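Local coordinates for protein transcription factor GAMBIF1 (Anopheles gambiae, PDB 1BVO) that probably activates RNA polymerase II transcription as a Rel-family factor, binding DNA through the Rel homology specificity domain that forms this chain, at residues L14-E19 with N141-C146; R23-I28 with N72-E77; V56-K61 with L100-V105. One frame throughout, in Å; residues are numbered along the deposited sequence.

Interaction 1. Residues L14-E19 with N141-C146; sequences LRFRYE and NAVRLC. With nucleotides of chain A; nucleotides of chain B; nucleotides of chain D.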
loop_
_atom_site.group_PDB
_atom_site.type_symbol
_atom_site.label_atom_id
_atom_site.label_comp_id
_atom_site.label_asym_id
_atom_site.label_seq_id
_atom_site.Cartn_x
_atom_site.Cartn_y
_atom_site.Cartn_z
ATOM N N LEU C 14 6.921 -15.731 15.137
ATOM C CA LEU C 14 7.637 -14.956 14.139
ATOM C C LEU C 14 6.687 -14.103 13.345
ATOM O O LEU C 14 5.622 -14.570 12.927
ATOM C CB LEU C 14 8.418 -15.881 13.190
ATOM C CG LEU C 14 9.207 -15.211 12.059
ATOM C CD1 LEU C 14 10.391 -14.447 12.623
ATOM C CD2 LEU C 14 9.683 -16.252 11.059
ATOM N N ARG C 15 7.024 -12.830 13.218
ATOM C CA ARG C 15 6.209 -11.951 12.427
ATOM C C ARG C 15 6.659 -12.143 10.997
ATOM O O ARG C 15 7.853 -12.289 10.712
ATOM C CB ARG C 15 6.385 -10.507 12.876
ATOM C CG ARG C 15 6.483 -9.500 11.735
ATOM C CD ARG C 15 5.316 -8.548 11.755
ATOM N NE ARG C 15 5.099 -8.039 13.109
ATOM C CZ ARG C 15 5.095 -6.749 13.423
ATOM N NH1 ARG C 15 5.286 -5.839 12.490
ATOM N NH2 ARG C 15 4.901 -6.374 14.681
ATOM N N PHE C 16 5.677 -12.219 10.112
ATOM C CA PHE C 16 5.891 -12.376 8.684
ATOM C C PHE C 16 6.232 -10.968 8.212
ATOM O O PHE C 16 5.648 -9.978 8.693
ATOM C CB PHE C 16 4.595 -12.838 7.989
ATOM C CG PHE C 16 4.065 -14.180 8.455
ATOM C CD1 PHE C 16 4.671 -14.887 9.491
ATOM C CD2 PHE C 16 2.933 -14.720 7.858
ATOM C CE1 PHE C 16 4.146 -16.120 9.922
ATOM C CE2 PHE C 16 2.400 -15.939 8.276
ATOM C CZ PHE C 16 3.006 -16.644 9.315
ATOM N N ARG C 17 7.157 -10.856 7.269
ATOM C CA ARG C 17 7.531 -9.537 6.797
ATOM C C ARG C 17 7.240 -9.373 5.322
ATOM O O ARG C 17 7.264 -10.356 4.573
ATOM C CB ARG C 17 9.007 -9.270 7.130
ATOM C CG ARG C 17 9.316 -9.368 8.625
ATOM C CD ARG C 17 9.339 -8.000 9.312
ATOM N NE ARG C 17 9.497 -8.165 10.748
ATOM C CZ ARG C 17 9.393 -7.196 11.642
ATOM N NH1 ARG C 17 9.135 -5.959 11.277
ATOM N NH2 ARG C 17 9.518 -7.491 12.929
ATOM N N TYR C 18 6.856 -8.160 4.924
ATOM C CA TYR C 18 6.566 -7.870 3.526
ATOM C C TYR C 18 7.876 -7.544 2.838
ATOM O O TYR C 18 8.826 -7.094 3.477
ATOM C CB TYR C 18 5.635 -6.656 3.370
ATOM C CG TYR C 18 4.229 -6.853 3.906
ATOM C CD1 TYR C 18 3.970 -6.755 5.266
ATOM C CD2 TYR C 18 3.158 -7.144 3.051
ATOM C CE1 TYR C 18 2.698 -6.947 5.773
ATOM C CE2 TYR C 18 1.872 -7.336 3.558
ATOM C CZ TYR C 18 1.655 -7.236 4.924
ATOM O OH TYR C 18 0.417 -7.429 5.483
ATOM N N GLU C 19 7.917 -7.773 1.531
ATOM C CA GLU C 19 9.092 -7.491 0.718
ATOM C C GLU C 19 9.483 -6.026 0.916
ATOM O O GLU C 19 10.665 -5.690 1.052
ATOM C CB GLU C 19 8.768 -7.772 -0.750
ATOM C CG GLU C 19 9.956 -7.709 -1.681
ATOM C CD GLU C 19 9.643 -8.246 -3.074
ATOM O OE1 GLU C 19 8.466 -8.600 -3.345
ATOM O OE2 GLU C 19 10.583 -8.320 -3.903
ATOM N N ASN C 141 -2.752 -15.104 6.906
ATOM C CA ASN C 141 -2.227 -15.046 8.261
ATOM C C ASN C 141 -1.831 -16.382 8.821
ATOM O O ASN C 141 -1.493 -16.505 9.999
ATOM C CB ASN C 141 -3.227 -14.401 9.191
ATOM C CG ASN C 141 -2.951 -12.947 9.376
ATOM O OD1 ASN C 141 -3.112 -12.148 8.435
ATOM N ND2 ASN C 141 -2.482 -12.579 10.581
ATOM N N ALA C 142 -1.871 -17.392 7.970
ATOM C CA ALA C 142 -1.512 -18.722 8.398
ATOM C C ALA C 142 -0.979 -19.480 7.204
ATOM O O ALA C 142 -1.371 -19.241 6.059
ATOM C CB ALA C 142 -2.711 -19.428 8.984
ATOM N N VAL C 143 -0.052 -20.377 7.500
ATOM C CA VAL C 143 0.576 -21.189 6.484
ATOM C C VAL C 143 1.042 -22.440 7.169
ATOM O O VAL C 143 0.909 -22.596 8.374
ATOM C CB VAL C 143 1.892 -20.551 5.971
ATOM C CG1 VAL C 143 1.620 -19.320 5.136
ATOM C CG2 VAL C 143 2.779 -20.197 7.166
ATOM N N ARG C 144 1.583 -23.339 6.380
ATOM C CA ARG C 144 2.188 -24.543 6.905
ATOM C C ARG C 144 3.386 -24.723 5.976
ATOM O O ARG C 144 3.385 -24.258 4.825
ATOM C CB ARG C 144 1.287 -25.755 6.779
ATOM C CG ARG C 144 -0.041 -25.714 7.480
ATOM C CD ARG C 144 -0.706 -27.057 7.196
ATOM N NE ARG C 144 -2.099 -27.170 7.595
ATOM C CZ ARG C 144 -2.510 -27.831 8.666
ATOM N NH1 ARG C 144 -1.634 -28.442 9.451
ATOM N NH2 ARG C 144 -3.807 -27.904 8.931
ATOM N N LEU C 145 4.448 -25.293 6.516
ATOM C CA LEU C 145 5.647 -25.539 5.741
ATOM C C LEU C 145 5.433 -26.894 5.102
ATOM O O LEU C 145 4.943 -27.833 5.751
ATOM C CB LEU C 145 6.865 -25.594 6.666
ATOM C CG LEU C 145 7.135 -24.296 7.423
ATOM C CD1 LEU C 145 8.241 -24.499 8.438
ATOM C CD2 LEU C 145 7.484 -23.206 6.438
ATOM N N CYS C 146 5.763 -27.001 3.827
ATOM C CA CYS C 146 5.613 -28.272 3.146
ATOM C C CYS C 146 6.999 -28.833 2.854
ATOM O O CYS C 146 7.863 -28.127 2.306
ATOM C CB CYS C 146 4.848 -28.122 1.849
ATOM S SG CYS C 146 4.334 -29.725 1.179
ATOM P P DG A 4 8.917 -9.703 20.132
ATOM O OP1 DG A 4 8.428 -10.097 21.509
ATOM O OP2 DG A 4 8.557 -10.747 19.116
ATOM O "O5'" DG A 4 8.193 -8.332 20.013
ATOM C "C5'" DG A 4 8.575 -7.256 20.821
ATOM C "C4'" DG A 4 7.923 -6.005 20.249
ATOM O "O4'" DG A 4 8.447 -5.667 18.934
ATOM C "C3'" DG A 4 6.463 -6.256 19.931
ATOM O "O3'" DG A 4 5.769 -5.076 20.324
ATOM C "C2'" DG A 4 6.400 -6.368 18.396
ATOM C "C1'" DG A 4 7.428 -5.285 18.059
ATOM N N9 DG A 4 7.943 -5.225 16.674
ATOM C C8 DG A 4 8.199 -6.172 15.698
ATOM N N7 DG A 4 8.671 -5.755 14.544
ATOM C C5 DG A 4 8.706 -4.353 14.793
ATOM C C6 DG A 4 9.121 -3.310 13.916
ATOM O O6 DG A 4 9.517 -3.503 12.728
ATOM N N1 DG A 4 9.049 -2.056 14.491
ATOM C C2 DG A 4 8.601 -1.881 15.782
ATOM N N2 DG A 4 8.657 -0.563 16.103
ATOM N N3 DG A 4 8.205 -2.823 16.612
ATOM C C4 DG A 4 8.306 -4.033 16.047
ATOM P P DA B 9 -1.968 -6.944 2.935
ATOM O OP1 DA B 9 -2.365 -7.096 1.509
ATOM O OP2 DA B 9 -1.536 -8.133 3.709
ATOM O "O5'" DA B 9 -0.950 -5.740 3.040
ATOM C "C5'" DA B 9 -1.259 -4.562 2.322
ATOM C "C4'" DA B 9 -0.337 -3.438 2.730
ATOM O "O4'" DA B 9 -0.576 -3.088 4.106
ATOM C "C3'" DA B 9 1.154 -3.713 2.587
ATOM O "O3'" DA B 9 1.663 -2.720 1.686
ATOM C "C2'" DA B 9 1.694 -3.587 4.014
ATOM C "C1'" DA B 9 0.640 -2.773 4.754
ATOM N N9 DA B 9 0.454 -3.102 6.167
ATOM C C8 DA B 9 0.251 -4.346 6.713
ATOM N N7 DA B 9 0.078 -4.328 8.018
ATOM C C5 DA B 9 0.184 -2.980 8.342
ATOM C C6 DA B 9 0.100 -2.302 9.568
ATOM N N6 DA B 9 -0.108 -2.918 10.732
ATOM N N1 DA B 9 0.242 -0.972 9.554
ATOM C C2 DA B 9 0.469 -0.360 8.373
ATOM N N3 DA B 9 0.576 -0.892 7.167
ATOM C C4 DA B 9 0.419 -2.215 7.213
ATOM P P DT D 9 -2.001 -6.864 3.033
ATOM O OP1 DT D 9 -2.408 -7.109 1.632
ATOM O OP2 DT D 9 -1.530 -7.996 3.859
ATOM O "O5'" DT D 9 -0.932 -5.694 3.010
ATOM C "C5'" DT D 9 -1.299 -4.451 2.440
ATOM C "C4'" DT D 9 -0.358 -3.355 2.864
ATOM O "O4'" DT D 9 -0.570 -2.973 4.247
ATOM C "C3'" DT D 9 1.131 -3.645 2.707
ATOM O "O3'" DT D 9 1.638 -2.664 1.809
ATOM C "C2'" DT D 9 1.679 -3.509 4.130
ATOM C "C1'" DT D 9 0.671 -2.591 4.805
ATOM N N1 DT D 9 0.539 -2.645 6.296
ATOM C C2 DT D 9 0.625 -1.456 7.024
ATOM O O2 DT D 9 0.879 -0.375 6.523
ATOM N N3 DT D 9 0.421 -1.585 8.371
ATOM C C4 DT D 9 0.168 -2.744 9.064
ATOM O O4 DT D 9 -0.024 -2.694 10.289
ATOM C C5 DT D 9 0.145 -3.949 8.258
ATOM C C7 DT D 9 -0.055 -5.271 8.937
ATOM C C6 DT D 9 0.318 -3.836 6.933
#

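Interaction 2. Residues R23-I28 with N72-E77; sequences RSAGSI and NLVGKE. With nucleotides of chain A.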
loop_
_atom_site.group_PDB
_atom_site.type_symbol
_atom_site.label_atom_id
_atom_site.label_comp_id
_atom_site.label_asym_id
_atom_site.label_seq_id
_atom_site.Cartn_x
_atom_site.Cartn_y
_atom_site.Cartn_z
ATOM N N ARG C 23 14.000 -6.902 4.998
ATOM C CA ARG C 23 14.680 -7.568 6.108
ATOM C C ARG C 23 15.092 -8.978 5.700
ATOM O O ARG C 23 14.922 -9.375 4.549
ATOM C CB ARG C 23 13.747 -7.670 7.305
ATOM C CG ARG C 23 13.419 -6.357 7.980
ATOM C CD ARG C 23 12.750 -6.680 9.279
ATOM N NE ARG C 23 12.713 -5.543 10.185
ATOM C CZ ARG C 23 12.704 -5.662 11.507
ATOM N NH1 ARG C 23 12.742 -6.864 12.072
ATOM N NH2 ARG C 23 12.674 -4.581 12.262
ATOM N N SER C 24 15.576 -9.754 6.664
ATOM C CA SER C 24 16.023 -11.128 6.411
ATOM C C SER C 24 14.871 -12.063 6.752
ATOM O O SER C 24 15.015 -13.298 6.706
ATOM C CB SER C 24 17.198 -11.485 7.327
ATOM O OG SER C 24 17.894 -10.325 7.730
ATOM N N ALA C 25 13.796 -11.433 7.243
ATOM C CA ALA C 25 12.540 -12.051 7.683
ATOM C C ALA C 25 12.686 -12.835 8.991
ATOM O O ALA C 25 11.696 -13.044 9.709
ATOM C CB ALA C 25 11.923 -12.926 6.590
ATOM N N GLY C 26 13.934 -13.147 9.342
ATOM C CA GLY C 26 14.229 -13.862 10.569
ATOM C C GLY C 26 14.339 -15.356 10.407
ATOM O O GLY C 26 14.757 -15.855 9.361
ATOM N N SER C 27 14.002 -16.059 11.482
ATOM C CA SER C 27 14.019 -17.511 11.511
ATOM C C SER C 27 12.885 -17.984 12.406
ATOM O O SER C 27 12.580 -17.376 13.440
ATOM C CB SER C 27 15.341 -18.030 12.050
ATOM O OG SER C 27 16.406 -17.656 11.204
ATOM N N ILE C 28 12.253 -19.065 11.967
ATOM C CA ILE C 28 11.132 -19.682 12.664
ATOM C C ILE C 28 11.649 -20.603 13.750
ATOM O O ILE C 28 12.291 -21.608 13.460
ATOM C CB ILE C 28 10.328 -20.551 11.695
ATOM C CG1 ILE C 28 9.557 -19.689 10.716
ATOM C CG2 ILE C 28 9.412 -21.492 12.441
ATOM C CD1 ILE C 28 9.145 -20.471 9.512
ATOM N N ASN C 72 6.242 -16.417 0.361
ATOM C CA ASN C 72 7.561 -16.915 -0.011
ATOM C C ASN C 72 8.382 -17.219 1.223
ATOM O O ASN C 72 8.232 -16.554 2.264
ATOM C CB ASN C 72 8.309 -15.875 -0.845
ATOM C CG ASN C 72 7.539 -15.434 -2.060
ATOM O OD1 ASN C 72 6.986 -16.253 -2.807
ATOM N ND2 ASN C 72 7.468 -14.129 -2.254
ATOM N N LEU C 73 9.226 -18.234 1.116
ATOM C CA LEU C 73 10.113 -18.588 2.201
ATOM C C LEU C 73 11.464 -18.048 1.809
ATOM O O LEU C 73 11.916 -18.261 0.687
ATOM C CB LEU C 73 10.221 -20.091 2.357
ATOM C CG LEU C 73 9.072 -20.747 3.103
ATOM C CD1 LEU C 73 9.363 -22.229 3.297
ATOM C CD2 LEU C 73 8.897 -20.074 4.448
ATOM N N VAL C 74 12.063 -17.261 2.682
ATOM C CA VAL C 74 13.366 -16.718 2.384
ATOM C C VAL C 74 14.286 -17.238 3.472
ATOM O O VAL C 74 13.825 -17.605 4.552
ATOM C CB VAL C 74 13.313 -15.179 2.326
ATOM C CG1 VAL C 74 12.383 -14.742 1.196
ATOM C CG2 VAL C 74 12.843 -14.611 3.641
ATOM N N GLY C 75 15.575 -17.307 3.186
ATOM C CA GLY C 75 16.510 -17.817 4.172
ATOM C C GLY C 75 17.911 -17.889 3.595
ATOM O O GLY C 75 18.093 -18.291 2.439
ATOM N N LYS C 76 18.899 -17.521 4.405
ATOM C CA LYS C 76 20.301 -17.525 3.989
ATOM C C LYS C 76 20.606 -18.842 3.294
ATOM O O LYS C 76 21.385 -18.874 2.340
ATOM C CB LYS C 76 21.216 -17.384 5.217
ATOM C CG LYS C 76 22.422 -16.471 5.066
ATOM C CD LYS C 76 22.342 -15.302 6.054
ATOM C CE LYS C 76 22.356 -15.790 7.511
ATOM N NZ LYS C 76 21.249 -15.217 8.382
ATOM N N GLU C 77 19.917 -19.904 3.706
ATOM C CA GLU C 77 20.177 -21.215 3.133
ATOM C C GLU C 77 19.139 -21.879 2.195
ATOM O O GLU C 77 18.055 -22.314 2.626
ATOM C CB GLU C 77 20.604 -22.162 4.272
ATOM C CG GLU C 77 21.213 -23.509 3.858
ATOM C CD GLU C 77 22.414 -23.402 2.923
ATOM O OE1 GLU C 77 23.433 -22.757 3.269
ATOM O OE2 GLU C 77 22.349 -24.021 1.837
ATOM P P DG A 3 13.860 -11.190 15.494
ATOM O OP1 DG A 3 13.916 -12.548 16.110
ATOM O OP2 DG A 3 13.332 -11.239 14.090
ATOM O "O5'" DG A 3 13.046 -10.245 16.465
ATOM C "C5'" DG A 3 13.424 -10.122 17.805
ATOM C "C4'" DG A 3 12.520 -9.262 18.631
ATOM O "O4'" DG A 3 12.655 -7.857 18.304
ATOM C "C3'" DG A 3 11.049 -9.516 18.747
ATOM O "O3'" DG A 3 10.490 -9.235 20.037
ATOM C "C2'" DG A 3 10.550 -8.508 17.689
ATOM C "C1'" DG A 3 11.369 -7.253 17.988
ATOM N N9 DG A 3 11.658 -6.369 16.848
ATOM C C8 DG A 3 12.086 -6.800 15.599
ATOM N N7 DG A 3 12.302 -5.785 14.697
ATOM C C5 DG A 3 12.059 -4.655 15.489
ATOM C C6 DG A 3 12.184 -3.313 15.090
ATOM O O6 DG A 3 12.500 -2.721 14.066
ATOM N N1 DG A 3 11.871 -2.446 16.130
ATOM C C2 DG A 3 11.476 -2.867 17.414
ATOM N N2 DG A 3 11.293 -1.731 18.075
ATOM N N3 DG A 3 11.325 -4.146 17.814
ATOM C C4 DG A 3 11.644 -5.003 16.788
ATOM P P DT A 2 18.595 -8.717 11.297
ATOM O OP1 DT A 2 19.359 -9.493 10.275
ATOM O OP2 DT A 2 17.259 -8.277 10.872
ATOM O "O5'" DT A 2 18.999 -9.170 12.765
ATOM C "C5'" DT A 2 18.149 -9.815 13.675
ATOM C "C4'" DT A 2 17.159 -9.160 14.533
ATOM O "O4'" DT A 2 17.089 -7.741 14.750
ATOM C "C3'" DT A 2 15.731 -9.570 14.665
ATOM O "O3'" DT A 2 15.329 -10.509 15.629
ATOM C "C2'" DT A 2 14.915 -8.275 14.813
ATOM C "C1'" DT A 2 15.906 -7.453 15.621
ATOM N N1 DT A 2 15.734 -5.995 15.297
ATOM C C2 DT A 2 15.299 -5.068 16.174
ATOM O O2 DT A 2 14.928 -5.323 17.357
ATOM N N3 DT A 2 15.274 -3.773 15.649
ATOM C C4 DT A 2 15.652 -3.366 14.405
ATOM O O4 DT A 2 15.685 -2.240 13.827
ATOM C C5 DT A 2 16.072 -4.476 13.598
ATOM C C7 DT A 2 16.451 -4.060 12.166
ATOM C C6 DT A 2 16.097 -5.707 14.003
#

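Interaction 3. Residues V56-K61 with L100-V105; sequences VSCVTK and LGIQCV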
loop_
_atom_site.group_PDB
_atom_site.type_symbol
_atom_site.label_atom_id
_atom_site.label_comp_id
_atom_site.label_asym_id
_atom_site.label_seq_id
_atom_site.Cartn_x
_atom_site.Cartn_y
_atom_site.Cartn_z
ATOM N N VAL C 56 11.126 -27.096 0.562
ATOM C CA VAL C 56 10.203 -26.581 1.535
ATOM C C VAL C 56 9.510 -25.393 0.891
ATOM O O VAL C 56 10.141 -24.604 0.182
ATOM C CB VAL C 56 10.926 -26.124 2.811
ATOM C CG1 VAL C 56 9.910 -25.735 3.875
ATOM C CG2 VAL C 56 11.845 -27.216 3.309
ATOM N N SER C 57 8.192 -25.343 1.044
ATOM C CA SER C 57 7.407 -24.233 0.519
ATOM C C SER C 57 6.158 -24.113 1.374
ATOM O O SER C 57 5.845 -25.011 2.160
ATOM C CB SER C 57 7.044 -24.424 -0.958
ATOM O OG SER C 57 6.111 -25.467 -1.158
ATOM N N CYS C 58 5.499 -22.972 1.269
ATOM C CA CYS C 58 4.291 -22.698 2.018
ATOM C C CYS C 58 3.057 -23.240 1.324
ATOM O O CYS C 58 2.838 -22.988 0.131
ATOM C CB CYS C 58 4.098 -21.199 2.165
ATOM S SG CYS C 58 5.210 -20.391 3.299
ATOM N N VAL C 59 2.237 -23.960 2.067
ATOM C CA VAL C 59 1.002 -24.471 1.525
ATOM C C VAL C 59 -0.038 -23.896 2.485
ATOM O O VAL C 59 0.313 -23.321 3.522
ATOM C CB VAL C 59 0.981 -25.992 1.506
ATOM C CG1 VAL C 59 2.177 -26.517 0.745
ATOM C CG2 VAL C 59 0.939 -26.538 2.913
ATOM N N THR C 60 -1.305 -24.008 2.125
ATOM C CA THR C 60 -2.391 -23.488 2.959
ATOM C C THR C 60 -2.611 -24.330 4.241
ATOM O O THR C 60 -2.309 -25.528 4.243
ATOM C CB THR C 60 -3.689 -23.474 2.135
ATOM O OG1 THR C 60 -3.923 -24.788 1.606
ATOM C CG2 THR C 60 -3.566 -22.497 0.961
ATOM N N LYS C 61 -3.112 -23.714 5.320
ATOM C CA LYS C 61 -3.412 -24.453 6.566
ATOM C C LYS C 61 -4.510 -25.423 6.180
ATOM O O LYS C 61 -4.691 -26.508 6.741
ATOM C CB LYS C 61 -4.000 -23.519 7.642
ATOM C CG LYS C 61 -4.872 -22.369 7.099
ATOM C CD LYS C 61 -6.175 -22.181 7.886
ATOM C CE LYS C 61 -6.389 -20.723 8.243
ATOM N NZ LYS C 61 -7.633 -20.107 7.701
ATOM N N LEU C 100 14.944 -20.096 8.242
ATOM C CA LEU C 100 13.749 -20.251 7.413
ATOM C C LEU C 100 12.796 -19.136 7.849
ATOM O O LEU C 100 12.301 -19.127 8.990
ATOM C CB LEU C 100 13.094 -21.620 7.663
ATOM C CG LEU C 100 12.267 -22.309 6.562
ATOM C CD1 LEU C 100 13.140 -22.579 5.352
ATOM C CD2 LEU C 100 11.717 -23.604 7.118
ATOM N N GLY C 101 12.590 -18.165 6.967
ATOM C CA GLY C 101 11.719 -17.048 7.278
ATOM C C GLY C 101 10.537 -16.981 6.329
ATOM O O GLY C 101 10.593 -17.505 5.210
ATOM N N ILE C 102 9.490 -16.279 6.754
ATOM C CA ILE C 102 8.296 -16.191 5.939
ATOM C C ILE C 102 8.060 -14.763 5.511
ATOM O O ILE C 102 7.950 -13.855 6.343
ATOM C CB ILE C 102 7.107 -16.793 6.697
ATOM C CG1 ILE C 102 7.436 -18.242 7.030
ATOM C CG2 ILE C 102 5.846 -16.751 5.856
ATOM C CD1 ILE C 102 6.505 -18.860 8.006
ATOM N N GLN C 103 8.114 -14.563 4.201
ATOM C CA GLN C 103 7.897 -13.256 3.610
ATOM C C GLN C 103 6.508 -13.275 3.011
ATOM O O GLN C 103 6.228 -13.978 2.033
ATOM C CB GLN C 103 8.935 -12.964 2.536
ATOM C CG GLN C 103 9.092 -11.494 2.217
ATOM C CD GLN C 103 10.437 -11.184 1.595
ATOM O OE1 GLN C 103 10.592 -11.244 0.371
ATOM N NE2 GLN C 103 11.428 -10.861 2.438
ATOM N N CYS C 104 5.624 -12.512 3.625
ATOM C CA CYS C 104 4.250 -12.469 3.197
ATOM C C CYS C 104 3.951 -11.575 2.024
ATOM O O CYS C 104 4.299 -10.395 1.994
ATOM C CB CYS C 104 3.360 -12.055 4.353
ATOM S SG CYS C 104 3.881 -10.503 5.026
ATOM N N VAL C 105 3.265 -12.164 1.062
ATOM C CA VAL C 105 2.832 -11.433 -0.097
ATOM C C VAL C 105 1.570 -10.761 0.384
ATOM O O VAL C 105 0.813 -11.349 1.156
ATOM C CB VAL C 105 2.381 -12.351 -1.205
ATOM C CG1 VAL C 105 2.534 -11.658 -2.517
ATOM C CG2 VAL C 105 3.134 -13.656 -1.178
#

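Interaction 1. Residues L14-E19 with N141-C146
The Phe16 ring meets the 141-146 segment obliquely, its CZ lying 4.2 Å from Val143 CG2 and its CE2 4.3 Å from the backbone C of Asn141. The flat groups of Arg15, Arg17 and Tyr18 all meet DNA. The Arg17 guanidinium presents its edge to guanine DG4 of chain A: NH2 donates to N7, which lies in the guanidinium plane, and NH1 donates to O6 at 2.9 Å with an angle of 153°, a weaker bond from NH1 also reaching N7. CG of Arg15 sits 3.3 Å above one face of that guanidinium. The Arg15 guanidinium in turn has DG4 over one face, with NH2 3.5 Å from C8. Tyr18 lays a ring face on the deoxyribose C2' of nucleotide 9, modelled as two alternatives in one place, DA9 of chain B and DT9 of chain D; its OH lies beside OP2 of either.

Arginine suits a guanine because its paired N-H groups match N7 and O6; a salt bridge from Arg17 NH1 to Glu21 OE2 is consistent with a fixed orientation. A large apolar ring suits the buried place of Phe16: with CG beside the backbone N (Phe16 chi1 -62°), its CZ end passes alongside Val143. Both residues also pack on Ile102, so Phe16 ties the DNA-reading loop to strand 101-103 and to strand 142-152, which lies between strands 52-59 and 159-172.

Interaction 2. Residues R23-I28 with N72-E77
N7 of guanine DG3 of chain A is gripped twice by Arg23, from NH2 at 2.7 Å and from NH1 at 2.9 Å, with N-H...N7 angles of 145° and 138°. NH2 also comes close to O6 of the same base, so the guanidinium brings its edge to the major-groove (Hoogsteen) edge of the guanine. The C7 methyl of thymine DT2 of chain A lies over one guanidinium face, 3.8 Å above the plane and offset toward the rim. An arginine chain extended from CG to NE gives the reach that this site needs. Next to it, Ser24 OG donates to OP1 of DT2 of chain A at 3.1 Å; a short hydroxyl side chain suits a place where the loop passes so close to the phosphate backbone.

The contact between the two segments themselves is small and apolar. Ala25 points its methyl at strand 72-74, where CB meets Val74 CG2 at 3.5 Å, and the same CG2 lies 4.0 Å from the carbonyl O of Ser24. One branch of Val74 thus touches both, and the short alanine side chain lets the loop come this near the strand. Gly26 follows in backbone angles (phi 94°) at which a beta carbon would run into the carbonyl O of Ala25.

Ser27 OG bonds to Asn99 and to the carbonyl of Asn98, and Ile28 packs on Ile102, anchoring this end of the segment. The chemistry thus divides: Arg23 reads the base, Ser24 holds a phosphate that by itself carries no sequence information, and alanine and isoleucine hold the protein side, consistent with sequence-specific recognition by a loop seated on apolar residues.

Interaction 3. Residues V56-K61 with L100-V105
Val56 and Leu100 meet through single methyl groups, CG1 of the valine lying 4.3 Å from CD2 of the leucine. Two residues further along each segment, Cys58 SG approaches Ile102 CG2 at 4.5 Å. These four buried residues are the close part of the contact, yet even here the touch is a light one: the backbones stay well apart, 9.3 Å between the CA atoms of Val56 and Leu100 and 8.6 Å between those of Cys58 and Ile102. Leu73 of strand 72-74 packs on Val56, Cys58 and Ile102 alike, filling in beside them. Apolar side chains suit this dry position, and the cysteine brings a compact, polarisable sulfur.

Strand 52-59 belongs to the five-stranded antiparallel sheet, flanked by strands 83-87 and 142-152, whereas strand 101-103 pairs with strand 72-74. The contact therefore packs this short pair against the five-stranded sheet of the immunoglobulin-like Rel homology DNA-binding domain. Leu100 also touches Leu145 of strand 142-152, and Ile102 reaches Ile171 of strand 159-172.

Toward the C-terminal ends the segments part. Thr60 is still buried, and its OG1 bonds to the backbone of Lys67 and Glu62, which suits a hydroxyl residue at the turn leaving the strand. Lys61 and Gln103 are partly exposed: Lys61 forms a salt bridge through NZ with Asp139, and Gln103 leans on Val74 beyond this core.

Overall arrangement
From the N terminus, the long loop after strand 2-7 supplies residues 14-19 and then 23-28, which lie on the DNA side. Interaction 1 closes the widest loop, joining 14-19 to strand 142-152, and both other contacts are nested within it. Interaction 2 ties 23-28 to strand 72-74, and interaction 3 ties strand 52-59 to strand 101-103; along the chain these two cross. Backbone pairing of Val74 with Gly101, and of Asn72 with Gln103, connects interactions 2 and 3, while strands 52-59 and 142-152 are neighbours in one sheet, connecting interactions 1 and 3. Arg17 and Arg23, side by side, link the first two at the DNA.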